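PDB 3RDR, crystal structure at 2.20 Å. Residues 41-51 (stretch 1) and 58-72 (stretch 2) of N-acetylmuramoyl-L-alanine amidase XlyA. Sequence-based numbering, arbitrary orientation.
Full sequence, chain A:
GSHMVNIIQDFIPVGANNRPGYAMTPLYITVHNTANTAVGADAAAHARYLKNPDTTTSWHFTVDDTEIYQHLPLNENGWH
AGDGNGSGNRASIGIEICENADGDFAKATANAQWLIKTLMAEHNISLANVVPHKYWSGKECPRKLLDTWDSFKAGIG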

ATOM      1  N   ALA A  41      -8.064   7.013 -11.976  1.00 23.16           N
ATOM      2  CA  ALA A  41      -6.858   6.448 -11.372  1.00 21.82           C
ATOM      3  C   ALA A  41      -7.220   5.666 -10.109  1.00 21.29           C
ATOM      4  O   ALA A  41      -6.805   6.022  -9.001  1.00 20.75           O
ATOM      5  N   ASP A  42      -7.989   4.594 -10.288  1.00 19.95           N
ATOM      6  CA  ASP A  42      -8.435   3.773  -9.172  1.00 20.64           C
ATOM      7  C   ASP A  42      -7.593   2.513  -8.972  1.00 21.34           C
ATOM      8  O   ASP A  42      -6.553   2.350  -9.608  1.00 22.67           O
ATOM      9  N   ALA A  43      -8.049   1.629  -8.087  1.00 21.23           N
ATOM     10  CA  ALA A  43      -7.318   0.400  -7.770  1.00 22.79           C
ATOM     11  C   ALA A  43      -7.117  -0.525  -8.966  1.00 22.16           C
ATOM     12  O   ALA A  43      -6.026  -1.044  -9.173  1.00 21.35           O
ATOM     13  N   ALA A  44      -8.171  -0.736  -9.746  1.00 24.01           N
ATOM     14  CA  ALA A  44      -8.076  -1.593 -10.919  1.00 24.61           C
ATOM     15  C   ALA A  44      -7.075  -1.012 -11.916  1.00 25.00           C
ATOM     16  O   ALA A  44      -6.298  -1.749 -12.526  1.00 27.28           O
ATOM     17  N   ALA A  45      -7.088   0.308 -12.080  1.00 23.33           N
ATOM     18  CA  ALA A  45      -6.164   0.950 -13.013  1.00 22.70           C
ATOM     19  C   ALA A  45      -4.720   0.740 -12.568  1.00 22.04           C
ATOM     20  O   ALA A  45      -3.843   0.473 -13.394  1.00 23.21           O
ATOM     21  N   HIS A  46      -4.460   0.864 -11.268  1.00 20.33           N
ATOM     22  CA  HIS A  46      -3.107   0.649 -10.773  1.00 21.23           C
ATOM     23  C   HIS A  46      -2.702  -0.816 -10.952  1.00 21.07           C
ATOM     24  O   HIS A  46      -1.549  -1.111 -11.233  1.00 21.20           O
ATOM     25  N   ALA A  47      -3.653  -1.731 -10.789  1.00 22.92           N
ATOM     26  CA  ALA A  47      -3.365  -3.156 -10.959  1.00 24.60           C
ATOM     27  C   ALA A  47      -2.851  -3.419 -12.373  1.00 25.28           C
ATOM     28  O   ALA A  47      -1.920  -4.199 -12.574  1.00 23.97           O
ATOM     29  N   ARG A  48      -3.476  -2.764 -13.347  1.00 27.16           N
ATOM     30  CA  ARG A  48      -3.095  -2.908 -14.748  1.00 27.75           C
ATOM     31  C   ARG A  48      -1.731  -2.266 -14.983  1.00 26.72           C
ATOM     32  O   ARG A  48      -0.867  -2.845 -15.641  1.00 25.83           O
ATOM     33  N   TYR A  49      -1.535  -1.070 -14.437  1.00 25.06           N
ATOM     34  CA  TYR A  49      -0.264  -0.383 -14.599  1.00 25.38           C
ATOM     35  C   TYR A  49       0.920  -1.196 -14.066  1.00 25.23           C
ATOM     36  O   TYR A  49       1.950  -1.325 -14.735  1.00 25.37           O
ATOM     37  N   LEU A  50       0.774  -1.737 -12.861  1.00 23.60           N
ATOM     38  CA  LEU A  50       1.849  -2.504 -12.239  1.00 24.30           C
ATOM     39  C   LEU A  50       2.306  -3.729 -13.025  1.00 26.40           C
ATOM     40  O   LEU A  50       3.420  -4.218 -12.820  1.00 26.58           O
ATOM     41  N   LYS A  51       1.468  -4.219 -13.929  1.00 28.64           N
ATOM     42  CA  LYS A  51       1.834  -5.385 -14.720  1.00 33.08           C
ATOM     43  C   LYS A  51       2.592  -5.050 -16.003  1.00 33.75           C
ATOM     44  O   LYS A  51       2.956  -5.946 -16.758  1.00 35.71           O
ATOM     45  N   SER A  58       6.657  -1.286  -6.838  1.00 19.28           N
ATOM     46  CA  SER A  58       5.576  -2.217  -6.539  1.00 18.55           C
ATOM     47  C   SER A  58       5.235  -2.240  -5.059  1.00 17.69           C
ATOM     48  O   SER A  58       6.093  -2.005  -4.207  1.00 19.67           O
ATOM     49  N   TRP A  59       3.971  -2.516  -4.769  1.00 17.33           N
ATOM     50  CA  TRP A  59       3.482  -2.599  -3.401  1.00 18.35           C
ATOM     51  C   TRP A  59       2.415  -3.688  -3.379  1.00 19.38           C
ATOM     52  O   TRP A  59       2.035  -4.212  -4.431  1.00 17.36           O
ATOM     53  N   HIS A  60       1.916  -4.017  -2.193  1.00 18.72           N
ATOM     54  CA  HIS A  60       0.954  -5.104  -2.051  1.00 20.42           C
ATOM     55  C   HIS A  60      -0.525  -4.823  -2.298  1.00 20.52           C
ATOM     56  O   HIS A  60      -1.201  -5.615  -2.959  1.00 19.34           O
ATOM     57  N   PHE A  61      -1.023  -3.704  -1.779  1.00 20.20           N
ATOM     58  CA  PHE A  61      -2.438  -3.360  -1.918  1.00 20.52           C
ATOM     59  C   PHE A  61      -2.710  -1.927  -2.378  1.00 20.53           C
ATOM     60  O   PHE A  61      -2.063  -0.982  -1.920  1.00 19.43           O
ATOM     61  N   THR A  62      -3.675  -1.772  -3.277  1.00 19.66           N
ATOM     62  CA  THR A  62      -4.095  -0.450  -3.719  1.00 19.18           C
ATOM     63  C   THR A  62      -5.556  -0.378  -3.283  1.00 19.80           C
ATOM     64  O   THR A  62      -6.345  -1.284  -3.568  1.00 18.93           O
ATOM     65  N   VAL A  63      -5.903   0.689  -2.576  1.00 18.71           N
ATOM     66  CA  VAL A  63      -7.249   0.869  -2.047  1.00 17.99           C
ATOM     67  C   VAL A  63      -7.962   2.103  -2.595  1.00 18.62           C
ATOM     68  O   VAL A  63      -7.405   3.197  -2.568  1.00 18.74           O
ATOM     69  N   ASP A  64      -9.178   1.933  -3.114  1.00 20.94           N
ATOM     70  CA  ASP A  64      -9.957   3.088  -3.563  1.00 23.13           C
ATOM     71  C   ASP A  64     -11.265   3.065  -2.773  1.00 23.22           C
ATOM     72  O   ASP A  64     -11.402   2.263  -1.844  1.00 22.48           O
ATOM     73  N   ASP A  65     -12.213   3.932  -3.111  1.00 24.46           N
ATOM     74  CA  ASP A  65     -13.469   3.995  -2.362  1.00 26.94           C
ATOM     75  C   ASP A  65     -14.422   2.832  -2.592  1.00 29.07           C
ATOM     76  O   ASP A  65     -15.421   2.690  -1.882  1.00 29.40           O
ATOM     77  N   THR A  66     -14.108   1.988  -3.565  1.00 29.04           N
ATOM     78  CA  THR A  66     -14.972   0.864  -3.883  1.00 31.45           C
ATOM     79  C   THR A  66     -14.382  -0.501  -3.549  1.00 31.88           C
ATOM     80  O   THR A  66     -15.047  -1.338  -2.940  1.00 30.52           O
ATOM     81  N   GLU A  67     -13.135  -0.730  -3.946  1.00 32.30           N
ATOM     82  CA  GLU A  67     -12.513  -2.023  -3.701  1.00 31.16           C
ATOM     83  C   GLU A  67     -11.018  -1.963  -3.439  1.00 29.79           C
ATOM     84  O   GLU A  67     -10.421  -0.889  -3.401  1.00 27.74           O
ATOM     85  N   ILE A  68     -10.428  -3.143  -3.274  1.00 28.81           N
ATOM     86  CA  ILE A  68      -9.005  -3.288  -3.000  1.00 27.18           C
ATOM     87  C   ILE A  68      -8.414  -4.331  -3.942  1.00 27.58           C
ATOM     88  O   ILE A  68      -9.002  -5.394  -4.142  1.00 28.32           O
ATOM     89  N   TYR A  69      -7.263  -4.016  -4.527  1.00 25.33           N
ATOM     90  CA  TYR A  69      -6.572  -4.933  -5.423  1.00 24.55           C
ATOM     91  C   TYR A  69      -5.241  -5.310  -4.787  1.00 24.18           C
ATOM     92  O   TYR A  69      -4.565  -4.459  -4.209  1.00 23.64           O
ATOM     93  N   GLN A  70      -4.874  -6.586  -4.884  1.00 23.62           N
ATOM     94  CA  GLN A  70      -3.608  -7.071  -4.332  1.00 24.58           C
ATOM     95  C   GLN A  70      -2.713  -7.435  -5.514  1.00 24.15           C
ATOM     96  O   GLN A  70      -3.092  -8.232  -6.370  1.00 23.44           O
ATOM     97  N   HIS A  71      -1.521  -6.851  -5.544  1.00 23.46           N
ATOM     98  CA  HIS A  71      -0.584  -7.055  -6.637  1.00 22.61           C
ATOM     99  C   HIS A  71       0.541  -8.030  -6.317  1.00 23.20           C
ATOM    100  O   HIS A  71       1.239  -8.497  -7.214  1.00 21.07           O
ATOM    101  N   LEU A  72       0.710  -8.331  -5.035  1.00 23.71           N
ATOM    102  CA  LEU A  72       1.779  -9.211  -4.583  1.00 23.19           C
ATOM    103  C   LEU A  72       1.313 -10.083  -3.424  1.00 24.89           C
ATOM    104  O   LEU A  72       0.447  -9.679  -2.642  1.00 23.94           O
TER

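When a helix lies on a β-hairpin, the face it turns to the sheet often mixes small residues, which let larger side chains opposite come close, with an occasional large one. Residues 41-51 and 58-72 of the amidase XlyA illustrate the principle, with alanines and Leu50 set against the rings of Trp59, Tyr69 and His71. The helix that begins at Ala43 runs nearly along the strand that ends at Gln70, at 17° between their directions, and the axes approach to 7.9 Å; Ala43, Ala44 and Ala47 lie on the helix side of this contact. Together the two stretches bury 588 Å².

The apolar centre has two parts. Late in stretch 1, Leu50 points toward the hairpin in the m,t rotamer and packs against two rings. Its CD1 lies over the face of His71, 3.4 Å from the ring centroid and 14° off the normal, and the same methyl makes a CH-π contact with the six-membered ring of Trp59. Leu50 CD2 adds a contact of 3.8 Å to Trp59 CH2. The indole belongs to a residue whose CA-to-CB bond runs sideways; with chi1 near +60° (p), the end of the side chain comes nearer the helix.

Earlier in the helix, three alanines pack against the same side of the Tyr69 ring. Ala43 and Ala47 point toward the hairpin, while Ala44 is directed sideways. The tyrosine chi1 of -92° lies between wells, and its ring is placed so that Ala44 CA sits over one face, 3.9 Å from the centroid. Ala47 CB reaches Tyr69 CD2 at 3.4 Å and Ala43 CB reaches Tyr69 CD1 at 3.8 Å. Close backbone approach is clearest at Ala43, where Ala43 CA is 5.2 Å from Thr62 CA; Ala43 CB packs 3.6 Å from Thr62 O.

Between these parts runs a polar thread. Thr62 (m) and His71 (m) both point toward the helix, and Thr62 OG1 lies 2.6 Å from His71 NE2 in a hydrogen bond while accepting another from Trp59 NE1 at 2.7 Å. These bonds tie together side chains against which the helix packs. The edge of the His71 ring meets Ala47, with His71 CE1 3.4 Å from Ala47 CA, and on its other nitrogen a water bridges the stretches, its oxygen 2.8 Å from both His71 ND1 and Ala47 O. His46 (m) also points in, with His46 CD2 3.9 Å from Trp59 CZ2, but His46 ND1 donates to Asp42 O at 2.8 Å.

The polar edge gathers at the helix N-terminus, where backbone NH groups lack intrahelical acceptors. Asp42 (p) caps one of them, Asp42 OD2 accepting from Ala45 N at 2.9 Å. Asp64 (p), pointing in from the hairpin, accepts from Ala43 N on Asp64 OD2 at 3.0 Å, the sole direct hydrogen bond across the contact. A second water accepts from Ala44 N at 3.0 Å and donates to Asp64 OD2 at 2.6 Å and Glu67 OE2 at 3.0 Å. Asp64 OD1 meanwhile holds the turn, accepting from Thr66 N at 2.6 Å and Glu67 N at 2.7 Å.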

ATOM      1  CB  ALA A  41      -5.866   7.559 -11.041  1.00 20.71           C
ATOM      2  CB  ASP A  42      -9.914   3.412  -9.359  1.00 20.48           C
ATOM      3  CG  ASP A  42     -10.163   2.568 -10.594  1.00 20.48           C
ATOM      4  OD1 ASP A  42     -11.337   2.438 -10.989  1.00 21.35           O
ATOM      5  OD2 ASP A  42      -9.194   2.027 -11.168  1.00 24.37           O
ATOM      6  CB  ALA A  43      -8.023  -0.352  -6.633  1.00 19.94           C
ATOM      7  CB  ALA A  44      -9.453  -1.749 -11.579  1.00 22.68           C
ATOM      8  CB  ALA A  45      -6.473   2.449 -13.135  1.00 22.26           C
ATOM      9  CB  HIS A  46      -2.985   1.053  -9.297  1.00 19.16           C
ATOM     10  CG  HIS A  46      -2.866   2.531  -9.087  1.00 20.41           C
ATOM     11  ND1 HIS A  46      -3.941   3.389  -9.184  1.00 20.33           N
ATOM     12  CD2 HIS A  46      -1.787   3.310  -8.829  1.00 19.99           C
ATOM     13  CE1 HIS A  46      -3.530   4.631  -8.996  1.00 18.42           C
ATOM     14  NE2 HIS A  46      -2.227   4.611  -8.778  1.00 19.16           N
ATOM     15  CB  ALA A  47      -4.621  -3.977 -10.704  1.00 21.33           C
ATOM     16  CB  ARG A  48      -4.149  -2.256 -15.655  1.00 30.71           C
ATOM     17  CG  ARG A  48      -3.894  -2.454 -17.144  1.00 37.22           C
ATOM     18  CD  ARG A  48      -5.057  -1.975 -18.018  1.00 43.39           C
ATOM     19  NE  ARG A  48      -5.201  -0.517 -18.050  1.00 49.52           N
ATOM     20  CZ  ARG A  48      -5.928   0.197 -17.191  1.00 52.66           C
ATOM     21  NH1 ARG A  48      -6.595  -0.401 -16.213  1.00 53.82           N
ATOM     22  NH2 ARG A  48      -5.991   1.517 -17.313  1.00 53.90           N
ATOM     23  CB  TYR A  49      -0.289   0.966 -13.883  1.00 27.20           C
ATOM     24  CG  TYR A  49       1.095   1.552 -13.704  1.00 28.51           C
ATOM     25  CD1 TYR A  49       1.773   2.133 -14.775  1.00 30.77           C
ATOM     26  CD2 TYR A  49       1.752   1.474 -12.477  1.00 30.10           C
ATOM     27  CE1 TYR A  49       3.076   2.624 -14.628  1.00 31.75           C
ATOM     28  CE2 TYR A  49       3.053   1.958 -12.318  1.00 31.33           C
ATOM     29  CZ  TYR A  49       3.707   2.531 -13.398  1.00 33.11           C
ATOM     30  OH  TYR A  49       5.002   2.998 -13.253  1.00 36.15           O
ATOM     31  CB  LEU A  50       1.451  -2.907 -10.809  1.00 21.93           C
ATOM     32  CG  LEU A  50       1.455  -1.754  -9.790  1.00 22.32           C
ATOM     33  CD1 LEU A  50       0.950  -2.227  -8.434  1.00 19.36           C
ATOM     34  CD2 LEU A  50       2.873  -1.205  -9.660  1.00 21.27           C
ATOM     35  CB  LYS A  51       0.594  -6.232 -15.018  1.00 34.43           C
ATOM     36  CG  LYS A  51      -0.037  -6.784 -13.742  1.00 37.52           C
ATOM     37  CD  LYS A  51      -0.843  -8.055 -13.967  1.00 39.80           C
ATOM     38  CE  LYS A  51      -2.106  -7.797 -14.752  1.00 41.97           C
ATOM     39  NZ  LYS A  51      -2.968  -9.013 -14.808  1.00 45.41           N
ATOM     40  CB  SER A  58       5.943  -3.636  -6.991  1.00 19.47           C
ATOM     41  OG  SER A  58       7.014  -4.151  -6.218  1.00 17.37           O
ATOM     42  CB  TRP A  59       2.926  -1.243  -2.944  1.00 17.82           C
ATOM     43  CG  TRP A  59       1.919  -0.677  -3.869  1.00 19.66           C
ATOM     44  CD1 TRP A  59       0.566  -0.832  -3.804  1.00 18.66           C
ATOM     45  CD2 TRP A  59       2.178   0.118  -5.034  1.00 19.51           C
ATOM     46  NE1 TRP A  59      -0.033  -0.182  -4.854  1.00 19.52           N
ATOM     47  CE2 TRP A  59       0.932   0.409  -5.625  1.00 18.66           C
ATOM     48  CE3 TRP A  59       3.344   0.614  -5.633  1.00 22.21           C
ATOM     49  CZ2 TRP A  59       0.814   1.177  -6.790  1.00 20.04           C
ATOM     50  CZ3 TRP A  59       3.227   1.380  -6.794  1.00 22.74           C
ATOM     51  CH2 TRP A  59       1.968   1.651  -7.358  1.00 21.09           C
ATOM     52  CB  HIS A  60       1.138  -5.724  -0.662  1.00 18.61           C
ATOM     53  CG  HIS A  60       2.564  -6.052  -0.348  1.00 19.72           C
ATOM     54  ND1 HIS A  60       3.117  -7.292  -0.592  1.00 21.55           N
ATOM     55  CD2 HIS A  60       3.574  -5.274   0.111  1.00 17.40           C
ATOM     56  CE1 HIS A  60       4.405  -7.262  -0.300  1.00 17.40           C
ATOM     57  NE2 HIS A  60       4.709  -6.050   0.127  1.00 21.09           N
ATOM     58  CB  PHE A  61      -3.154  -3.520  -0.571  1.00 20.76           C
ATOM     59  CG  PHE A  61      -3.232  -4.931  -0.056  1.00 21.96           C
ATOM     60  CD1 PHE A  61      -4.151  -5.832  -0.581  1.00 21.88           C
ATOM     61  CD2 PHE A  61      -2.441  -5.332   1.018  1.00 22.34           C
ATOM     62  CE1 PHE A  61      -4.289  -7.108  -0.038  1.00 22.91           C
ATOM     63  CE2 PHE A  61      -2.573  -6.607   1.567  1.00 22.58           C
ATOM     64  CZ  PHE A  61      -3.501  -7.495   1.036  1.00 21.61           C
ATOM     65  CB  THR A  62      -3.994  -0.255  -5.235  1.00 18.13           C
ATOM     66  OG1 THR A  62      -2.625  -0.378  -5.642  1.00 18.08           O
ATOM     67  CG2 THR A  62      -4.493   1.150  -5.610  1.00 16.24           C
ATOM     68  CB  VAL A  63      -7.201   1.020  -0.493  1.00 18.94           C
ATOM     69  CG1 VAL A  63      -8.620   1.087   0.083  1.00 18.75           C
ATOM     70  CG2 VAL A  63      -6.413  -0.122   0.132  1.00 16.67           C
ATOM     71  CB  ASP A  64     -10.200   3.109  -5.088  1.00 22.75           C
ATOM     72  CG  ASP A  64     -11.007   1.932  -5.592  1.00 25.33           C
ATOM     73  OD1 ASP A  64     -11.960   1.517  -4.910  1.00 27.66           O
ATOM     74  OD2 ASP A  64     -10.697   1.440  -6.700  1.00 24.70           O
ATOM     75  CB  ASP A  65     -14.189   5.320  -2.652  1.00 27.25           C
ATOM     76  CG  ASP A  65     -14.719   5.417  -4.078  1.00 28.37           C
ATOM     77  OD1 ASP A  65     -14.346   4.592  -4.941  1.00 29.30           O
ATOM     78  OD2 ASP A  65     -15.511   6.346  -4.341  1.00 29.61           O
ATOM     79  CB  THR A  66     -15.344   0.880  -5.378  1.00 32.81           C
ATOM     80  OG1 THR A  66     -15.916   2.152  -5.710  1.00 35.37           O
ATOM     81  CG2 THR A  66     -16.348  -0.215  -5.695  1.00 35.01           C
ATOM     82  CB  GLU A  67     -12.784  -2.939  -4.889  1.00 33.71           C
ATOM     83  CG  GLU A  67     -12.496  -2.276  -6.217  1.00 34.80           C
ATOM     84  CD  GLU A  67     -13.028  -3.073  -7.380  1.00 38.21           C
ATOM     85  OE1 GLU A  67     -13.986  -3.848  -7.172  1.00 39.61           O
ATOM     86  OE2 GLU A  67     -12.503  -2.913  -8.502  1.00 39.44           O
ATOM     87  CB  ILE A  68      -8.773  -3.768  -1.547  1.00 26.04           C
ATOM     88  CG1 ILE A  68      -9.334  -2.749  -0.558  1.00 25.33           C
ATOM     89  CG2 ILE A  68      -7.287  -3.984  -1.293  1.00 26.01           C
ATOM     90  CD1 ILE A  68      -9.365  -3.251   0.870  1.00 22.54           C
ATOM     91  CB  TYR A  69      -6.311  -4.283  -6.788  1.00 22.89           C
ATOM     92  CG  TYR A  69      -7.389  -4.536  -7.820  1.00 26.05           C
ATOM     93  CD1 TYR A  69      -8.638  -3.912  -7.727  1.00 26.35           C
ATOM     94  CD2 TYR A  69      -7.169  -5.417  -8.880  1.00 24.84           C
ATOM     95  CE1 TYR A  69      -9.639  -4.162  -8.668  1.00 27.24           C
ATOM     96  CE2 TYR A  69      -8.162  -5.675  -9.828  1.00 26.58           C
ATOM     97  CZ  TYR A  69      -9.393  -5.045  -9.715  1.00 27.80           C
ATOM     98  OH  TYR A  69     -10.378  -5.304 -10.643  1.00 29.90           O
ATOM     99  CB  GLN A  70      -3.835  -8.298  -3.449  1.00 25.67           C
ATOM    100  CG  GLN A  70      -2.641  -8.663  -2.579  1.00 27.31           C
ATOM    101  CD  GLN A  70      -2.839  -9.977  -1.844  1.00 28.03           C
ATOM    102  OE1 GLN A  70      -3.962 -10.345  -1.511  1.00 30.61           O
ATOM    103  NE2 GLN A  70      -1.751 -10.679  -1.577  1.00 26.18           N
ATOM    104  CB  HIS A  71       0.024  -5.705  -7.017  1.00 21.81           C
ATOM    105  CG  HIS A  71      -0.957  -4.576  -6.996  1.00 21.40           C
ATOM    106  ND1 HIS A  71      -1.923  -4.410  -7.965  1.00 21.42           N
ATOM    107  CD2 HIS A  71      -1.138  -3.571  -6.106  1.00 18.53           C
ATOM    108  CE1 HIS A  71      -2.656  -3.348  -7.676  1.00 22.16           C
ATOM    109  NE2 HIS A  71      -2.200  -2.822  -6.552  1.00 21.19           N
ATOM    110  CB  LEU A  72       2.954  -8.361  -4.091  1.00 21.32           C
ATOM    111  CG  LEU A  72       4.224  -8.009  -4.872  1.00 25.27           C
ATOM    112  CD1 LEU A  72       4.037  -8.095  -6.368  1.00 27.02           C
ATOM    113  CD2 LEU A  72       4.657  -6.618  -4.439  1.00 22.27           C
TER
HETATM  114  O   HOH W   1     -10.859  -0.368  -8.559  1.00 23.65           O
HETATM  115  O   HOH W   2      -1.350  -5.826 -10.323  1.00 20.81           O